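Local coordinates for putative heme binding protein (PDB 6EU8) that probably binds heme as a member of the HmuY-like family of bacterial heme-binding proteins, here in its heme-free form, at residues A[69-77]-A[184-193]. Numbering follows the deposited sequence.
With MLI (malonate ion), chain B.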
ATOM      1  N   TRP A  69      -5.154  12.356  -0.884  1.00 29.50           N
ATOM      2  CA  TRP A  69      -4.759  11.074  -0.271  1.00 27.69           C
ATOM      3  C   TRP A  69      -3.256  11.007   0.008  1.00 26.95           C
ATOM      4  O   TRP A  69      -2.460  11.747  -0.574  1.00 27.20           O
ATOM      5  CB  TRP A  69      -5.266   9.896  -1.136  1.00 28.86           C
ATOM      6  CG  TRP A  69      -4.628   9.835  -2.485  1.00 26.53           C
ATOM      7  CD1 TRP A  69      -4.974  10.557  -3.601  1.00 29.34           C
ATOM      8  CD2 TRP A  69      -3.504   9.033  -2.867  1.00 25.52           C
ATOM      9  NE1 TRP A  69      -4.138  10.264  -4.639  1.00 27.48           N
ATOM     10  CE2 TRP A  69      -3.221   9.327  -4.224  1.00 25.02           C
ATOM     11  CE3 TRP A  69      -2.706   8.091  -2.194  1.00 23.28           C
ATOM     12  CZ2 TRP A  69      -2.162   8.717  -4.922  1.00 25.31           C
ATOM     13  CZ3 TRP A  69      -1.667   7.500  -2.871  1.00 24.89           C
ATOM     14  CH2 TRP A  69      -1.405   7.801  -4.228  1.00 24.08           C
ATOM     15  N   HIS A  70      -2.885  10.089   0.926  1.00 24.86           N
ATOM     16  CA  HIS A  70      -1.555   9.967   1.451  1.00 24.36           C
ATOM     17  C   HIS A  70      -0.886   8.617   1.147  1.00 23.45           C
ATOM     18  O   HIS A  70       0.280   8.587   0.751  1.00 23.20           O
ATOM     19  CB  HIS A  70      -1.610  10.197   2.947  1.00 25.61           C
ATOM     20  CG  HIS A  70      -2.157  11.545   3.302  1.00 25.76           C
ATOM     21  ND1 HIS A  70      -3.450  11.730   3.716  1.00 27.07           N
ATOM     22  CD2 HIS A  70      -1.590  12.771   3.249  1.00 30.00           C
ATOM     23  CE1 HIS A  70      -3.662  13.022   3.919  1.00 27.88           C
ATOM     24  NE2 HIS A  70      -2.553  13.668   3.636  1.00 28.34           N
ATOM     25  N   ILE A  71      -1.621   7.527   1.389  1.00 23.90           N
ATOM     26  CA  ILE A  71      -1.124   6.172   1.069  1.00 24.07           C
ATOM     27  C   ILE A  71      -2.185   5.408   0.274  1.00 22.77           C
ATOM     28  O   ILE A  71      -3.356   5.759   0.286  1.00 24.21           O
ATOM     29  CB  ILE A  71      -0.694   5.351   2.325  1.00 23.86           C
ATOM     30  CG1 ILE A  71      -1.865   5.027   3.239  1.00 25.90           C
ATOM     31  CG2 ILE A  71       0.426   6.068   3.104  1.00 25.32           C
ATOM     32  CD1 ILE A  71      -1.514   3.997   4.303  1.00 27.35           C
ATOM     33  N   ALA A  72      -1.757   4.382  -0.478  1.00 21.74           N
ATOM     34  CA  ALA A  72      -2.660   3.489  -1.222  1.00 21.95           C
ATOM     35  C   ALA A  72      -2.195   2.047  -1.109  1.00 21.30           C
ATOM     36  O   ALA A  72      -0.995   1.780  -1.015  1.00 22.53           O
ATOM     37  CB  ALA A  72      -2.765   3.900  -2.669  1.00 21.93           C
ATOM     38  N   ILE A  73      -3.177   1.141  -1.106  1.00 21.04           N
ATOM     39  CA  ILE A  73      -2.963  -0.265  -0.786  1.00 20.69           C
ATOM     40  C   ILE A  73      -3.570  -1.141  -1.911  1.00 20.87           C
ATOM     41  O   ILE A  73      -4.723  -0.950  -2.322  1.00 20.37           O
ATOM     42  CB  ILE A  73      -3.580  -0.618   0.599  1.00 20.72           C
ATOM     43  CG1 ILE A  73      -3.028   0.320   1.706  1.00 22.56           C
ATOM     44  CG2 ILE A  73      -3.322  -2.098   0.957  1.00 22.48           C
ATOM     45  CD1 ILE A  73      -3.621   0.040   3.075  1.00 22.77           C
ATOM     46  N   HIS A  74      -2.764  -2.109  -2.396  1.00 19.69           N
ATOM     47  CA  HIS A  74      -3.176  -3.136  -3.361  1.00 20.62           C
ATOM     48  C   HIS A  74      -2.661  -4.453  -2.806  1.00 20.61           C
ATOM     49  O   HIS A  74      -1.475  -4.638  -2.738  1.00 20.65           O
ATOM     50  CB  HIS A  74      -2.562  -2.884  -4.739  1.00 20.77           C
ATOM     51  CG  HIS A  74      -2.519  -4.105  -5.639  1.00 20.34           C
ATOM     52  ND1 HIS A  74      -1.478  -5.010  -5.629  1.00 20.76           N
ATOM     53  CD2 HIS A  74      -3.382  -4.538  -6.594  1.00 21.85           C
ATOM     54  CE1 HIS A  74      -1.710  -5.956  -6.514  1.00 22.13           C
ATOM     55  NE2 HIS A  74      -2.853  -5.690  -7.114  1.00 19.99           N
ATOM     56  N   ARG A  75      -3.559  -5.389  -2.427  1.00 20.85           N
ATOM     57  CA  ARG A  75      -3.111  -6.587  -1.715  1.00 20.11           C
ATOM     58  C   ARG A  75      -2.167  -6.183  -0.564  1.00 19.56           C
ATOM     59  O   ARG A  75      -2.631  -5.420   0.279  1.00 20.63           O
ATOM     60  CB  ARG A  75      -2.496  -7.589  -2.690  1.00 19.99           C
ATOM     61  CG  ARG A  75      -3.445  -8.118  -3.771  1.00 20.16           C
ATOM     62  CD  ARG A  75      -4.505  -9.143  -3.295  1.00 21.83           C
ATOM     63  NE  ARG A  75      -3.908 -10.239  -2.536  1.00 22.80           N
ATOM     64  CZ  ARG A  75      -4.592 -11.260  -1.987  1.00 24.20           C
ATOM     65  NH1 ARG A  75      -5.901 -11.322  -2.085  1.00 25.13           N
ATOM     66  NH2 ARG A  75      -3.946 -12.188  -1.296  1.00 26.37           N
ATOM     67  N   PHE A  76      -0.918  -6.662  -0.498  1.00 20.26           N
ATOM     68  CA  PHE A  76       0.011  -6.231   0.577  1.00 19.83           C
ATOM     69  C   PHE A  76       1.015  -5.184   0.096  1.00 19.60           C
ATOM     70  O   PHE A  76       1.946  -4.806   0.841  1.00 20.52           O
ATOM     71  CB  PHE A  76       0.709  -7.432   1.240  1.00 21.42           C
ATOM     72  CG  PHE A  76      -0.219  -8.406   1.956  1.00 21.69           C
ATOM     73  CD1 PHE A  76      -1.456  -8.025   2.488  1.00 21.68           C
ATOM     74  CD2 PHE A  76       0.177  -9.738   2.083  1.00 23.46           C
ATOM     75  CE1 PHE A  76      -2.263  -8.933   3.155  1.00 22.93           C
ATOM     76  CE2 PHE A  76      -0.656 -10.657   2.751  1.00 22.39           C
ATOM     77  CZ  PHE A  76      -1.842 -10.255   3.271  1.00 22.75           C
ATOM     78  N   ASP A  77       0.838  -4.730  -1.146  1.00 20.03           N
ATOM     79  CA  ASP A  77       1.655  -3.618  -1.706  1.00 20.46           C
ATOM     80  C   ASP A  77       1.146  -2.273  -1.171  1.00 20.42           C
ATOM     81  O   ASP A  77      -0.059  -1.997  -1.184  1.00 19.41           O
ATOM     82  CB  ASP A  77       1.531  -3.588  -3.220  1.00 20.79           C
ATOM     83  CG  ASP A  77       1.883  -4.896  -3.872  1.00 21.62           C
ATOM     84  OD1 ASP A  77       3.043  -5.329  -3.743  1.00 24.40           O
ATOM     85  OD2 ASP A  77       1.017  -5.494  -4.556  1.00 23.47           O
ATOM     86  N   LYS A 184      -6.894 -13.348   3.634  1.00 24.20           N
ATOM     87  CA  LYS A 184      -5.774 -12.405   3.367  1.00 24.92           C
ATOM     88  C   LYS A 184      -6.221 -11.183   2.575  1.00 25.20           C
ATOM     89  O   LYS A 184      -7.021 -11.275   1.652  1.00 25.31           O
ATOM     90  CB  LYS A 184      -4.622 -13.092   2.610  1.00 23.63           C
ATOM     91  CG  LYS A 184      -3.943 -14.214   3.346  1.00 25.25           C
ATOM     92  CD  LYS A 184      -2.708 -14.703   2.604  1.00 24.71           C
ATOM     93  CE  LYS A 184      -2.093 -15.889   3.324  1.00 25.66           C
ATOM     94  NZ  LYS A 184      -0.800 -16.343   2.781  1.00 25.25           N
ATOM     95  N   GLY A 185      -5.656 -10.011   2.911  1.00 24.29           N
ATOM     96  CA  GLY A 185      -5.910  -8.759   2.166  1.00 25.12           C
ATOM     97  C   GLY A 185      -6.767  -7.720   2.872  1.00 24.93           C
ATOM     98  O   GLY A 185      -7.033  -6.648   2.312  1.00 24.72           O
ATOM     99  N   HIS A 186      -7.198  -8.027   4.101  1.00 24.35           N
ATOM    100  CA  HIS A 186      -7.886  -7.071   4.963  1.00 24.94           C
ATOM    101  C   HIS A 186      -6.802  -6.480   5.841  1.00 25.72           C
ATOM    102  O   HIS A 186      -6.318  -7.117   6.797  1.00 25.63           O
ATOM    103  CB  HIS A 186      -9.010  -7.733   5.761  1.00 25.63           C
ATOM    104  CG  HIS A 186     -10.103  -8.301   4.914  1.00 26.13           C
ATOM    105  ND1 HIS A 186     -11.182  -7.553   4.477  1.00 26.74           N
ATOM    106  CD2 HIS A 186     -10.308  -9.558   4.452  1.00 24.73           C
ATOM    107  CE1 HIS A 186     -11.982  -8.323   3.760  1.00 28.29           C
ATOM    108  NE2 HIS A 186     -11.462  -9.533   3.707  1.00 25.86           N
ATOM    109  N   VAL A 187      -6.363  -5.263   5.477  1.00 23.81           N
ATOM    110  CA  VAL A 187      -5.193  -4.636   6.068  1.00 24.07           C
ATOM    111  C   VAL A 187      -5.615  -3.627   7.121  1.00 25.65           C
ATOM    112  O   VAL A 187      -6.321  -2.665   6.784  1.00 25.33           O
ATOM    113  CB  VAL A 187      -4.344  -3.959   4.964  1.00 24.14           C
ATOM    114  CG1 VAL A 187      -3.144  -3.234   5.553  1.00 24.31           C
ATOM    115  CG2 VAL A 187      -3.907  -4.986   3.923  1.00 22.35           C
ATOM    116  N   SER A 188      -5.202  -3.845   8.374  1.00 24.69           N
ATOM    117  CA  SER A 188      -5.514  -2.918   9.512  1.00 25.98           C
ATOM    118  C   SER A 188      -4.257  -2.257  10.057  1.00 26.11           C
ATOM    119  O   SER A 188      -3.206  -2.897  10.130  1.00 24.25           O
ATOM    120  CB  SER A 188      -6.258  -3.656  10.640  1.00 26.21           C
ATOM    121  OG  SER A 188      -7.502  -4.156  10.216  1.00 28.34           O
ATOM    122  N   PHE A 189      -4.352  -0.957  10.422  1.00 23.91           N
ATOM    123  CA  PHE A 189      -3.245  -0.247  11.033  1.00 24.71           C
ATOM    124  C   PHE A 189      -3.752   0.844  11.962  1.00 25.01           C
ATOM    125  O   PHE A 189      -4.856   1.360  11.765  1.00 26.90           O
ATOM    126  CB  PHE A 189      -2.319   0.382   9.952  1.00 24.75           C
ATOM    127  CG  PHE A 189      -3.055   1.161   8.887  1.00 23.95           C
ATOM    128  CD1 PHE A 189      -3.601   0.533   7.788  1.00 23.53           C
ATOM    129  CD2 PHE A 189      -3.214   2.550   9.000  1.00 25.97           C
ATOM    130  CE1 PHE A 189      -4.311   1.256   6.817  1.00 26.59           C
ATOM    131  CE2 PHE A 189      -3.900   3.277   8.031  1.00 26.30           C
ATOM    132  CZ  PHE A 189      -4.443   2.637   6.937  1.00 26.01           C
ATOM    133  N   ASN A 190      -2.930   1.155  12.953  1.00 25.60           N
ATOM    134  CA  ASN A 190      -3.116   2.326  13.811  1.00 27.33           C
ATOM    135  C   ASN A 190      -2.171   3.402  13.300  1.00 26.71           C
ATOM    136  O   ASN A 190      -1.096   3.096  12.785  1.00 25.28           O
ATOM    137  CB  ASN A 190      -2.777   1.961  15.266  1.00 27.92           C
ATOM    138  CG  ASN A 190      -3.690   0.884  15.834  1.00 28.31           C
ATOM    139  OD1 ASN A 190      -4.812   0.692  15.380  1.00 30.64           O
ATOM    140  ND2 ASN A 190      -3.190   0.180  16.855  1.00 31.59           N
ATOM    141  N   TYR A 191      -2.554   4.683  13.405  1.00 28.00           N
ATOM    142  CA  TYR A 191      -1.645   5.758  13.034  1.00 26.97           C
ATOM    143  C   TYR A 191      -1.786   7.044  13.876  1.00 25.67           C
ATOM    144  O   TYR A 191      -2.819   7.250  14.495  1.00 27.95           O
ATOM    145  CB  TYR A 191      -1.764   6.103  11.525  1.00 27.26           C
ATOM    146  CG  TYR A 191      -3.073   6.681  11.105  1.00 27.73           C
ATOM    147  CD1 TYR A 191      -4.144   5.879  10.743  1.00 28.24           C
ATOM    148  CD2 TYR A 191      -3.257   8.074  11.064  1.00 28.31           C
ATOM    149  CE1 TYR A 191      -5.354   6.431  10.322  1.00 30.91           C
ATOM    150  CE2 TYR A 191      -4.445   8.614  10.669  1.00 31.41           C
ATOM    151  CZ  TYR A 191      -5.479   7.812  10.288  1.00 31.62           C
ATOM    152  OH  TYR A 191      -6.660   8.371   9.885  1.00 36.30           O
ATOM    153  N   GLU A 192      -0.750   7.860  13.843  1.00 27.42           N
ATOM    154  CA  GLU A 192      -0.763   9.225  14.421  1.00 27.37           C
ATOM    155  C   GLU A 192      -0.255  10.189  13.322  1.00 25.04           C
ATOM    156  O   GLU A 192       0.924  10.172  12.975  1.00 26.71           O
ATOM    157  CB  GLU A 192       0.087   9.290  15.710  1.00 30.90           C
ATOM    158  CG  GLU A 192      -0.377   8.304  16.779  1.00 32.89           C
ATOM    159  CD  GLU A 192       0.223   8.534  18.169  1.00 34.79           C
ATOM    160  OE1 GLU A 192       1.204   9.285  18.301  1.00 36.39           O
ATOM    161  OE2 GLU A 192      -0.304   7.924  19.139  1.00 34.64           O
ATOM    162  N   PHE A 193      -1.163  11.004  12.785  1.00 28.06           N
ATOM    163  CA  PHE A 193      -0.892  11.923  11.648  1.00 27.08           C
ATOM    164  C   PHE A 193      -0.755  13.361  12.163  1.00 27.90           C
ATOM    165  O   PHE A 193      -1.649  13.804  12.863  1.00 29.58           O
ATOM    166  CB  PHE A 193      -2.061  11.848  10.658  1.00 28.19           C
ATOM    167  CG  PHE A 193      -1.956  12.786   9.479  1.00 29.67           C
ATOM    168  CD1 PHE A 193      -1.297  12.417   8.313  1.00 29.81           C
ATOM    169  CD2 PHE A 193      -2.564  14.031   9.524  1.00 32.07           C
ATOM    170  CE1 PHE A 193      -1.209  13.273   7.225  1.00 31.19           C
ATOM    171  CE2 PHE A 193      -2.489  14.886   8.442  1.00 32.68           C
ATOM    172  CZ  PHE A 193      -1.804  14.520   7.292  1.00 32.57           C
TER
HETATM  173  C1  MLI B 201      -3.555 -16.840  -1.025  1.00 33.18           C
HETATM  174  C2  MLI B 201      -2.614 -17.515  -0.070  1.00 35.82           C
HETATM  175  C3  MLI B 201      -4.650 -16.112  -0.302  1.00 33.04           C
HETATM  176  O6  MLI B 201      -1.516 -17.010   0.174  1.00 33.58           O
HETATM  177  O7  MLI B 201      -2.971 -18.588   0.469  1.00 41.73           O
HETATM  178  O8  MLI B 201      -5.096 -15.027  -0.766  1.00 27.83           O
HETATM  179  O9  MLI B 201      -5.086 -16.609   0.758  1.00 30.53           O
HETATM  180  O   HOH W   1      -7.266 -13.258  -0.305  1.00 26.52           O
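Ile71 and Ile73 meet Val187 and Phe189 where strand 71-74 lies over strand 184-193, running nearly antiparallel at 157° with axes 9.2 Å apart. That spacing, and the absence of any direct hydrogen bond between the segments, identifies sheet-on-sheet packing, not strand pairing. The CA atoms close to 5.3 Å between Arg75 and Gly185, at the type II' turn His74-Asp77. Ile73 and Val187 meet tip to tip, Ile73 CD1 to Val187 CG1 at 4.1 Å. Ile73 CD1 also lies 4.0 Å from Phe189 CE1 as the two side chains slide past each other, while Ile71 CD1, coming head-on against the Phe189 side chain, approaches Phe189 CZ. In the turn, Phe76 lays its CE1 3.6 Å from Gly185 N, and Val187 CG2 sits at its ring edge. At the far end, the edge of Phe193 points at a face of His70, the planes inclined at 56°; His70 ND1 is hydrogen-bonded to Leu30 N. Arg75 folds back through bends at chi2 and chi3, bringing NH2 to malonate O8 (3.1 Å); its NH1 also bonds Thr20 O. A water links NH1, Lys184 O and malonate O8, and the extended Lys184 chain places NZ 2.8 Å from malonate O6, so both cations grip one anion, probably from the crystallisation liquor. Apolar in the middle and polar at the turn, this is sandwich-like packing of two antiparallel sheets, face to face.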